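Long-range contact in probable endonuclease 4 (Thermotoga maritima, PDB 4HNO), which probably cleaves DNA at apurinic or apyrimidinic sites during base excision repair, using a trinuclear metal centre: residues H218-L226 and H233-G242. Residues are numbered along the deposited sequence; the frame is centred on the assembly and turned at random. Where two conformers were deposited one is given.
Sequences HLNDSKYPL and HERIGSGFIG. With MN (manganese (II) ion), chain E; MN (manganese (II) ion), chain C.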
loop_
_atom_site.group_PDB
_atom_site.type_symbol
_atom_site.label_atom_id
_atom_site.label_comp_id
_atom_site.label_asym_id
_atom_site.label_seq_id
_atom_site.Cartn_x
_atom_site.Cartn_y
_atom_site.Cartn_z
ATOM N N HIS A 218 -4.452 -2.282 2.232
ATOM C CA HIS A 218 -5.207 -1.121 1.812
ATOM C C HIS A 218 -6.676 -1.525 1.858
ATOM O O HIS A 218 -7.118 -2.409 1.112
ATOM C CB HIS A 218 -4.829 -0.653 0.421
ATOM C CG HIS A 218 -3.492 -0.011 0.345
ATOM N ND1 HIS A 218 -2.877 0.236 -0.862
ATOM C CD2 HIS A 218 -2.693 0.483 1.321
ATOM C CE1 HIS A 218 -1.744 0.860 -0.604
ATOM N NE2 HIS A 218 -1.605 1.020 0.708
ATOM N N LEU A 219 -7.395 -0.912 2.782
ATOM C CA LEU A 219 -8.761 -1.279 3.104
ATOM C C LEU A 219 -9.688 -0.367 2.317
ATOM O O LEU A 219 -9.966 0.767 2.693
ATOM C CB LEU A 219 -8.989 -1.154 4.613
ATOM C CG LEU A 219 -10.220 -1.923 5.071
ATOM C CD1 LEU A 219 -9.929 -3.429 5.129
ATOM C CD2 LEU A 219 -10.723 -1.403 6.408
ATOM N N ASN A 220 -10.150 -0.899 1.189
ATOM C CA ASN A 220 -10.973 -0.172 0.232
ATOM C C ASN A 220 -12.171 -1.034 -0.164
ATOM O O ASN A 220 -11.998 -2.187 -0.555
ATOM C CB ASN A 220 -10.171 0.093 -1.049
ATOM C CG ASN A 220 -8.993 1.023 -0.812
ATOM O OD1 ASN A 220 -9.142 2.052 -0.149
ATOM N ND2 ASN A 220 -7.844 0.659 -1.366
ATOM N N ASP A 221 -13.380 -0.489 -0.068
ATOM C CA ASP A 221 -14.497 -1.165 -0.714
ATOM C C ASP A 221 -14.345 -0.908 -2.228
ATOM O O ASP A 221 -13.427 -0.204 -2.676
ATOM C CB ASP A 221 -15.827 -0.670 -0.110
ATOM C CG ASP A 221 -16.945 -1.712 -0.133
ATOM O OD1 ASP A 221 -16.999 -2.502 -1.092
ATOM O OD2 ASP A 221 -17.785 -1.693 0.815
ATOM N N SER A 222 -15.248 -1.487 -3.004
ATOM C CA SER A 222 -15.236 -1.351 -4.450
ATOM C C SER A 222 -16.559 -0.824 -4.978
ATOM O O SER A 222 -17.627 -1.263 -4.557
ATOM C CB SER A 222 -14.936 -2.682 -5.132
ATOM O OG SER A 222 -14.908 -2.458 -6.533
ATOM N N LYS A 223 -16.476 0.081 -5.942
ATOM C CA LYS A 223 -17.662 0.543 -6.646
ATOM C C LYS A 223 -18.248 -0.523 -7.570
ATOM O O LYS A 223 -19.351 -0.334 -8.068
ATOM C CB LYS A 223 -17.363 1.819 -7.434
ATOM C CG LYS A 223 -17.204 3.030 -6.532
ATOM C CD LYS A 223 -17.167 4.333 -7.270
ATOM C CE LYS A 223 -17.130 5.498 -6.286
ATOM N NZ LYS A 223 -18.485 5.805 -5.727
ATOM N N TYR A 224 -17.515 -1.611 -7.804
ATOM C CA TYR A 224 -17.906 -2.605 -8.797
ATOM C C TYR A 224 -17.883 -3.998 -8.210
ATOM O O TYR A 224 -17.260 -4.262 -7.183
ATOM C CB TYR A 224 -16.984 -2.516 -10.027
ATOM C CG TYR A 224 -17.175 -1.231 -10.802
ATOM C CD1 TYR A 224 -16.419 -0.100 -10.501
ATOM C CD2 TYR A 224 -18.132 -1.120 -11.778
ATOM C CE1 TYR A 224 -16.599 1.105 -11.162
ATOM C CE2 TYR A 224 -18.345 0.100 -12.440
ATOM C CZ TYR A 224 -17.558 1.202 -12.125
ATOM O OH TYR A 224 -17.716 2.414 -12.762
ATOM N N PRO A 225 -18.545 -4.937 -8.899
ATOM C CA PRO A 225 -18.594 -6.315 -8.416
ATOM C C PRO A 225 -17.257 -7.040 -8.500
ATOM O O PRO A 225 -16.287 -6.590 -9.129
ATOM C CB PRO A 225 -19.602 -6.983 -9.356
ATOM C CG PRO A 225 -20.396 -5.893 -9.933
ATOM C CD PRO A 225 -19.482 -4.714 -10.020
ATOM N N LEU A 226 -17.244 -8.209 -7.878
ATOM C CA LEU A 226 -16.128 -9.126 -7.955
ATOM C C LEU A 226 -15.710 -9.315 -9.399
ATOM O O LEU A 226 -16.541 -9.587 -10.254
ATOM C CB LEU A 226 -16.539 -10.465 -7.354
ATOM C CG LEU A 226 -15.489 -11.564 -7.327
ATOM C CD1 LEU A 226 -14.392 -11.271 -6.340
ATOM C CD2 LEU A 226 -16.163 -12.882 -6.995
ATOM N N HIS A 233 -12.312 2.786 -5.997
ATOM C CA HIS A 233 -12.488 2.525 -4.592
ATOM C C HIS A 233 -13.809 3.117 -4.102
ATOM O O HIS A 233 -14.311 4.109 -4.633
ATOM C CB HIS A 233 -11.362 3.160 -3.769
ATOM C CG HIS A 233 -9.973 2.776 -4.178
ATOM N ND1 HIS A 233 -8.882 3.231 -3.475
ATOM C CD2 HIS A 233 -9.468 2.060 -5.212
ATOM C CE1 HIS A 233 -7.770 2.794 -4.060
ATOM N NE2 HIS A 233 -8.099 2.089 -5.126
ATOM N N GLU A 234 -14.330 2.530 -3.036
ATOM C CA GLU A 234 -15.570 2.973 -2.427
ATOM C C GLU A 234 -15.388 2.982 -0.906
ATOM O O GLU A 234 -14.582 2.239 -0.338
ATOM C CB GLU A 234 -16.731 2.053 -2.867
ATOM C CG GLU A 234 -18.117 2.393 -2.310
ATOM C CD GLU A 234 -18.556 3.794 -2.659
ATOM O OE1 GLU A 234 -19.396 3.922 -3.567
ATOM O OE2 GLU A 234 -18.062 4.763 -2.026
ATOM N N ARG A 235 -16.178 3.844 -0.273
ATOM C CA ARG A 235 -16.246 3.949 1.175
ATOM C C ARG A 235 -16.619 2.617 1.813
ATOM O O ARG A 235 -17.419 1.859 1.272
ATOM C CB ARG A 235 -17.279 5.019 1.549
ATOM C CG ARG A 235 -16.918 6.348 0.885
ATOM C CD ARG A 235 -17.505 7.559 1.499
ATOM N NE ARG A 235 -17.207 7.630 2.912
ATOM C CZ ARG A 235 -17.807 8.486 3.713
ATOM N NH1 ARG A 235 -18.698 9.339 3.223
ATOM N NH2 ARG A 235 -17.523 8.485 4.991
ATOM N N ILE A 236 -16.044 2.342 2.976
ATOM C CA ILE A 236 -16.258 1.063 3.643
ATOM C C ILE A 236 -17.737 0.846 3.895
ATOM O O ILE A 236 -18.405 1.660 4.544
ATOM C CB ILE A 236 -15.507 1.011 4.992
ATOM C CG1 ILE A 236 -13.992 1.232 4.803
ATOM C CG2 ILE A 236 -15.796 -0.304 5.707
ATOM C CD1 ILE A 236 -13.350 0.278 3.862
ATOM N N GLY A 237 -18.246 -0.275 3.392
ATOM C CA GLY A 237 -19.638 -0.634 3.594
ATOM C C GLY A 237 -20.579 -0.134 2.518
ATOM O O GLY A 237 -21.738 -0.517 2.501
ATOM N N SER A 238 -20.087 0.711 1.621
ATOM C CA SER A 238 -20.927 1.293 0.591
ATOM C C SER A 238 -20.783 0.630 -0.762
ATOM O O SER A 238 -21.455 1.035 -1.707
ATOM C CB SER A 238 -20.662 2.783 0.464
ATOM O OG SER A 238 -21.127 3.431 1.623
ATOM N N GLY A 239 -19.925 -0.379 -0.861
ATOM C CA GLY A 239 -19.673 -1.017 -2.139
ATOM C C GLY A 239 -19.985 -2.493 -2.144
ATOM O O GLY A 239 -20.744 -3.010 -1.324
ATOM N N PHE A 240 -19.409 -3.190 -3.111
ATOM C CA PHE A 240 -19.725 -4.589 -3.343
ATOM C C PHE A 240 -19.037 -5.561 -2.396
ATOM O O PHE A 240 -19.420 -6.738 -2.349
ATOM C CB PHE A 240 -19.518 -4.977 -4.802
ATOM C CG PHE A 240 -20.597 -4.448 -5.718
ATOM C CD1 PHE A 240 -20.428 -3.264 -6.410
ATOM C CD2 PHE A 240 -21.772 -5.147 -5.880
ATOM C CE1 PHE A 240 -21.409 -2.784 -7.266
ATOM C CE2 PHE A 240 -22.764 -4.666 -6.717
ATOM C CZ PHE A 240 -22.581 -3.490 -7.416
ATOM N N ILE A 241 -18.052 -5.098 -1.634
ATOM C CA ILE A 241 -17.554 -5.918 -0.530
ATOM C C ILE A 241 -18.550 -5.805 0.626
ATOM O O ILE A 241 -19.075 -6.811 1.118
ATOM C CB ILE A 241 -16.108 -5.550 -0.143
ATOM C CG1 ILE A 241 -15.187 -5.794 -1.346
ATOM C CG2 ILE A 241 -15.687 -6.355 1.076
ATOM C CD1 ILE A 241 -13.769 -5.308 -1.162
ATOM N N GLY A 242 -18.850 -4.574 1.018
ATOM C CA GLY A 242 -19.964 -4.308 1.892
ATOM C C GLY A 242 -19.688 -4.599 3.351
ATOM O O GLY A 242 -18.633 -5.092 3.733
HETATM MN MN MN E . -3.993 0.670 -2.749
HETATM MN MN MN C . -6.786 1.728 -6.773
HETATM O O HOH W 1 -3.220 2.116 -3.804
#
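The carboxylate of Asp-221 is gripped by backbone N-H groups of residues 237-242, a worked example of one buried acid organising a loop. A chi1 of -150°, with CG turned away from the main-chain N, carries it into the bend made by residues 235-242. OD1 accepts from Ile-241 N at 2.9 Å on its syn side, slightly out of the carboxylate plane, and from Ser-222 N through its anti lone pair. OD2 takes Gly-237 N at 3.0 Å on its anti lone pair and Gly-242 N at 3.1 Å on the syn side, clearly tilted from the plane, with a weaker bond from Gly-239 N. So many donors fix the rotation of the group and would favour its charged form. Gly-237, with positive phi, sits within the type II turn 235-238.

Around this core, Glu-234 N bonds to Asp-221 O in a short antiparallel bridge, and Phe-240 N reaches Ser-222 O at 3.0 Å, in the carbonyl plane. Pro-225 CG lies over the centre of the Phe-240 ring, a CH-pi contact of 4.1 Å to the centroid. In one of two conformers, Lys-223 NZ meets Glu-234 OE1 from above the carboxylate plane in a 3.0 Å salt bridge.

Toward the metals, the Asn-220 amide stacks on the His-233 ring, planes 28° apart, Asn-220 ND2 3.4 Å from His-233 CE1. Glu-263 holds both through its backbone, its N bonded to Asn-220 OD1 and its O to His-233 ND1; His-218 and His-233 bind separate manganese ions.

Strand 233-234 thus pairs antiparallel with the C-terminal end of barrel strand 214-222, itself parallel to strands 176-181 and 260-262, and the hairpin packs on helices 182-187, 242-250 and 268-284.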